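Local coordinates for protein putative glucarate dehydratase (Pseudomonas fluorescens, PDB 4IT1) that probably dehydrates D-glucarate to 5-dehydro-4-deoxy-D-glucarate, as a magnesium-dependent member of the mandelate racemase branch of the enolase superfamily, at residues I242-I254 and K436-F446. Sequence-based numbering, arbitrary orientation.
With MG (magnesium ion), chain E.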
loop_
_atom_site.group_PDB
_atom_site.type_symbol
_atom_site.label_atom_id
_atom_site.label_comp_id
_atom_site.label_asym_id
_atom_site.label_seq_id
_atom_site.Cartn_x
_atom_site.Cartn_y
_atom_site.Cartn_z
ATOM N N ILE A 242 24.401 13.765 -6.768
ATOM C CA ILE A 242 24.521 14.964 -5.915
ATOM C C ILE A 242 23.184 15.464 -5.393
ATOM O O ILE A 242 22.157 15.303 -6.048
ATOM C CB ILE A 242 25.214 16.145 -6.624
ATOM C CG1 ILE A 242 24.586 16.400 -8.000
ATOM C CG2 ILE A 242 26.710 15.913 -6.710
ATOM C CD1 ILE A 242 24.920 17.748 -8.596
ATOM N N ASP A 243 23.222 16.087 -4.216
ATOM C CA ASP A 243 22.053 16.725 -3.613
ATOM C C ASP A 243 22.363 18.187 -3.289
ATOM O O ASP A 243 22.844 18.488 -2.194
ATOM C CB ASP A 243 21.638 15.984 -2.332
ATOM C CG ASP A 243 20.315 16.488 -1.756
ATOM O OD1 ASP A 243 19.764 17.481 -2.280
ATOM O OD2 ASP A 243 19.813 15.882 -0.780
ATOM N N PRO A 244 22.104 19.106 -4.239
ATOM C CA PRO A 244 22.325 20.523 -3.925
ATOM C C PRO A 244 21.215 21.162 -3.072
ATOM O O PRO A 244 21.225 22.374 -2.881
ATOM C CB PRO A 244 22.394 21.194 -5.309
ATOM C CG PRO A 244 22.492 20.078 -6.308
ATOM C CD PRO A 244 21.815 18.905 -5.669
ATOM N N ASN A 245 20.278 20.361 -2.565
ATOM C CA ASN A 245 19.186 20.853 -1.709
ATOM C C ASN A 245 18.490 22.113 -2.249
ATOM O O ASN A 245 18.245 23.065 -1.511
ATOM C CB ASN A 245 19.677 21.091 -0.275
ATOM C CG ASN A 245 19.718 19.827 0.550
ATOM O OD1 ASN A 245 20.766 19.454 1.063
ATOM N ND2 ASN A 245 18.572 19.169 0.700
ATOM N N GLY A 246 18.199 22.104 -3.545
ATOM C CA GLY A 246 17.507 23.196 -4.210
ATOM C C GLY A 246 18.246 24.514 -4.195
ATOM O O GLY A 246 17.627 25.567 -4.337
ATOM N N ASN A 247 19.567 24.473 -4.038
ATOM C CA ASN A 247 20.320 25.719 -3.913
ATOM C C ASN A 247 20.841 26.284 -5.215
ATOM O O ASN A 247 21.618 27.245 -5.209
ATOM C CB ASN A 247 21.439 25.598 -2.876
ATOM C CG ASN A 247 21.620 26.868 -2.068
ATOM O OD1 ASN A 247 20.741 27.741 -2.034
ATOM N ND2 ASN A 247 22.761 26.980 -1.406
ATOM N N TRP A 248 20.416 25.699 -6.334
ATOM C CA TRP A 248 20.751 26.247 -7.654
ATOM C C TRP A 248 19.529 26.792 -8.375
ATOM O O TRP A 248 18.496 26.128 -8.455
ATOM C CB TRP A 248 21.413 25.199 -8.565
ATOM C CG TRP A 248 22.711 24.629 -8.070
ATOM C CD1 TRP A 248 23.508 25.123 -7.074
ATOM C CD2 TRP A 248 23.381 23.472 -8.582
ATOM N NE1 TRP A 248 24.616 24.333 -6.921
ATOM C CE2 TRP A 248 24.568 23.314 -7.836
ATOM C CE3 TRP A 248 23.089 22.546 -9.599
ATOM C CZ2 TRP A 248 25.465 22.261 -8.066
ATOM C CZ3 TRP A 248 23.980 21.505 -9.828
ATOM C CH2 TRP A 248 25.155 21.373 -9.065
ATOM N N SER A 249 19.652 27.995 -8.918
ATOM C CA SER A 249 18.635 28.499 -9.819
ATOM C C SER A 249 18.530 27.550 -11.021
ATOM O O SER A 249 19.415 26.722 -11.266
ATOM C CB SER A 249 18.985 29.907 -10.288
ATOM O OG SER A 249 20.211 29.907 -11.002
ATOM N N LEU A 250 17.431 27.669 -11.750
ATOM C CA LEU A 250 17.242 26.944 -12.990
ATOM C C LEU A 250 18.435 27.132 -13.954
ATOM O O LEU A 250 18.964 26.144 -14.478
ATOM C CB LEU A 250 15.925 27.385 -13.629
ATOM C CG LEU A 250 15.432 26.756 -14.926
ATOM C CD1 LEU A 250 15.254 25.251 -14.782
ATOM C CD2 LEU A 250 14.137 27.447 -15.327
ATOM N N GLU A 251 18.859 28.384 -14.156
ATOM C CA GLU A 251 19.948 28.716 -15.095
ATOM C C GLU A 251 21.290 28.107 -14.687
ATOM O O GLU A 251 22.054 27.648 -15.541
ATOM C CB GLU A 251 20.097 30.234 -15.275
ATOM C CG GLU A 251 18.912 30.945 -15.935
ATOM C CD GLU A 251 18.606 30.475 -17.354
ATOM O OE1 GLU A 251 17.407 30.397 -17.704
ATOM O OE2 GLU A 251 19.550 30.188 -18.125
ATOM N N THR A 252 21.558 28.116 -13.383
ATOM C CA THR A 252 22.743 27.497 -12.804
ATOM C C THR A 252 22.705 25.990 -12.994
ATOM O O THR A 252 23.676 25.393 -13.464
ATOM C CB THR A 252 22.860 27.828 -11.302
ATOM O OG1 THR A 252 23.124 29.226 -11.150
ATOM C CG2 THR A 252 23.987 27.040 -10.639
ATOM N N SER A 253 21.579 25.387 -12.625
ATOM C CA SER A 253 21.349 23.956 -12.799
ATOM C C SER A 253 21.636 23.537 -14.238
ATOM O O SER A 253 22.275 22.512 -14.487
ATOM C CB SER A 253 19.904 23.600 -12.423
ATOM O OG SER A 253 19.720 23.553 -11.015
ATOM N N ILE A 254 21.163 24.346 -15.179
ATOM C CA ILE A 254 21.389 24.095 -16.589
ATOM C C ILE A 254 22.873 24.204 -16.960
ATOM O O ILE A 254 23.389 23.323 -17.647
ATOM C CB ILE A 254 20.496 24.992 -17.468
ATOM C CG1 ILE A 254 19.048 24.496 -17.381
ATOM C CG2 ILE A 254 20.976 25.005 -18.921
ATOM C CD1 ILE A 254 18.019 25.495 -17.864
ATOM N N LYS A 436 30.150 33.169 10.011
ATOM C CA LYS A 436 29.882 34.277 9.107
ATOM C C LYS A 436 28.698 35.027 9.702
ATOM O O LYS A 436 27.554 34.586 9.570
ATOM C CB LYS A 436 29.577 33.776 7.688
ATOM C CG LYS A 436 30.495 32.664 7.185
ATOM C CD LYS A 436 30.231 32.298 5.730
ATOM C CE LYS A 436 30.792 30.916 5.414
ATOM N NZ LYS A 436 31.050 30.706 3.961
ATOM N N PRO A 437 28.971 36.153 10.388
ATOM C CA PRO A 437 27.915 36.850 11.136
ATOM C C PRO A 437 26.760 37.326 10.244
ATOM O O PRO A 437 25.616 37.304 10.685
ATOM C CB PRO A 437 28.652 38.031 11.791
ATOM C CG PRO A 437 29.879 38.230 10.955
ATOM C CD PRO A 437 30.265 36.859 10.463
ATOM N N ASP A 438 27.065 37.703 9.000
ATOM C CA ASP A 438 26.055 38.161 8.030
ATOM C C ASP A 438 25.284 37.052 7.268
ATOM O O ASP A 438 24.638 37.337 6.256
ATOM C CB ASP A 438 26.699 39.114 7.021
ATOM C CG ASP A 438 27.360 40.333 7.684
ATOM O OD1 ASP A 438 26.710 41.030 8.506
ATOM O OD2 ASP A 438 28.541 40.607 7.364
ATOM N N TRP A 439 25.317 35.812 7.764
ATOM C CA TRP A 439 24.734 34.658 7.046
ATOM C C TRP A 439 23.221 34.536 7.170
ATOM O O TRP A 439 22.668 34.565 8.277
ATOM C CB TRP A 439 25.377 33.346 7.519
ATOM C CG TRP A 439 24.851 32.067 6.868
ATOM C CD1 TRP A 439 23.862 31.257 7.340
ATOM C CD2 TRP A 439 25.333 31.448 5.663
ATOM N NE1 TRP A 439 23.689 30.180 6.506
ATOM C CE2 TRP A 439 24.575 30.276 5.464
ATOM C CE3 TRP A 439 26.332 31.776 4.734
ATOM C CZ2 TRP A 439 24.779 29.420 4.367
ATOM C CZ3 TRP A 439 26.538 30.930 3.641
ATOM C CH2 TRP A 439 25.760 29.763 3.468
ATOM N N LYS A 440 22.565 34.351 6.024
ATOM C CA LYS A 440 21.116 34.147 5.982
ATOM C C LYS A 440 20.759 32.857 5.244
ATOM O O LYS A 440 21.556 32.330 4.468
ATOM C CB LYS A 440 20.421 35.354 5.330
ATOM C CG LYS A 440 20.703 36.702 5.991
ATOM C CD LYS A 440 20.126 36.794 7.401
ATOM C CE LYS A 440 20.257 38.203 7.972
ATOM N NZ LYS A 440 21.646 38.735 7.851
ATOM N N ALA A 441 19.564 32.340 5.505
ATOM C CA ALA A 441 19.077 31.130 4.848
ATOM C C ALA A 441 18.625 31.393 3.402
ATOM O O ALA A 441 17.440 31.347 3.113
ATOM C CB ALA A 441 17.933 30.534 5.661
ATOM N N LEU A 442 19.568 31.687 2.512
ATOM C CA LEU A 442 19.272 31.896 1.093
ATOM C C LEU A 442 19.074 30.570 0.346
ATOM O O LEU A 442 19.822 29.611 0.563
ATOM C CB LEU A 442 20.366 32.733 0.422
ATOM C CG LEU A 442 20.637 34.156 0.953
ATOM C CD1 LEU A 442 21.659 34.861 0.073
ATOM C CD2 LEU A 442 19.356 34.990 1.036
ATOM N N LYS A 443 18.048 30.528 -0.506
ATOM C CA LYS A 443 17.735 29.385 -1.370
ATOM C C LYS A 443 16.895 29.913 -2.527
ATOM O O LYS A 443 15.807 30.451 -2.294
ATOM C CB LYS A 443 16.943 28.318 -0.606
ATOM C CG LYS A 443 16.768 27.009 -1.377
ATOM C CD LYS A 443 15.952 25.951 -0.631
ATOM C CE LYS A 443 16.636 25.363 0.609
ATOM N NZ LYS A 443 18.092 25.040 0.457
ATOM N N PRO A 444 17.394 29.791 -3.779
ATOM C CA PRO A 444 18.691 29.249 -4.180
ATOM C C PRO A 444 19.801 30.291 -4.133
ATOM O O PRO A 444 19.698 31.349 -4.761
ATOM C CB PRO A 444 18.449 28.799 -5.620
ATOM C CG PRO A 444 17.379 29.715 -6.131
ATOM C CD PRO A 444 16.569 30.167 -4.946
ATOM N N ARG A 445 20.859 29.988 -3.388
ATOM C CA ARG A 445 21.985 30.905 -3.274
ATOM C C ARG A 445 22.743 31.046 -4.584
ATOM O O ARG A 445 23.191 32.141 -4.926
ATOM C CB ARG A 445 22.928 30.464 -2.156
ATOM C CG ARG A 445 24.049 31.453 -1.881
ATOM C CD ARG A 445 24.948 30.969 -0.756
ATOM N NE ARG A 445 24.253 30.919 0.523
ATOM C CZ ARG A 445 24.164 31.944 1.369
ATOM N NH1 ARG A 445 24.733 33.108 1.071
ATOM N NH2 ARG A 445 23.510 31.796 2.518
ATOM N N PHE A 446 22.879 29.952 -5.328
ATOM C CA PHE A 446 23.727 29.979 -6.525
ATOM C C PHE A 446 22.944 29.975 -7.834
ATOM O O PHE A 446 21.820 29.480 -7.920
ATOM C CB PHE A 446 24.730 28.824 -6.499
ATOM C CG PHE A 446 25.538 28.755 -5.234
ATOM C CD1 PHE A 446 26.606 29.631 -5.019
ATOM C CD2 PHE A 446 25.239 27.814 -4.259
ATOM C CE1 PHE A 446 27.353 29.561 -3.849
ATOM C CE2 PHE A 446 25.981 27.742 -3.084
ATOM C CZ PHE A 446 27.039 28.618 -2.878
ATOM O OXT PHE A 446 23.427 30.482 -8.846
HETATM MG MG MG E . 17.965 15.521 -0.028
HETATM O O HOH W 1 17.336 17.117 -1.343
HETATM O O HOH W 2 17.610 16.822 1.510
HETATM O O HOH W 3 21.772 32.531 -10.395
HETATM O O HOH W 4 18.616 14.139 1.411
#
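Asn247 and the chain-terminal Phe446 hold the C-terminal tail against the loop that follows strand 240-243. The side-chain OD1 of Asn247 accepts the backbone N of Arg445 at 2.6 Å; the N-H points almost straight at it (173°), yet the donor lies 54° above the amide plane. One residue on, Phe446 N reaches Asn247 O at 3.0 Å, so the same asparagine grips two successive amides. Its ND2 lies 3.7 Å from Phe446 CE2, the amide plane standing steeply to the ring, and donates to Gly217 O, which fixes the amide's rotation.

The two oxygens of the terminal carboxylate are held by different protein donors: Phe446 O takes the backbone N of Ser249 at 2.8 Å, and Phe446 OXT takes Thr252 OG1 at 2.6 Å. Thr252 can serve because its OG1 stands anti to the carbonyl carbon (chi1 -67°), while CG2 packs over one face of the Trp248 ring; Pro244 CB covers the opposite face. A water adds a second bond to OXT.

Toward the metal, Lys443 leaves the backbone extended, then bends at its last two torsions to bring NZ within 2.8 Å of Asn245 O. Cut back to an alanine, this position would probably leave that carbonyl without its ammonium partner and lose the methylene packing of CG against Gly246 O. Behind this carbonyl, Asp243 OD1 receives Asn245 N in an Asx turn, and its OD2 binds magnesium at 2.0 Å, alongside Glu268 and Asn291.

The tail is thus bonded to the loop that leads from a metal-bearing strand of the barrel domain into helix 250-260. With Ser249 at the N-cap, the carboxylate's negative charge sits at the helix's N-terminal end, where the helix dipole would be expected to stabilise it.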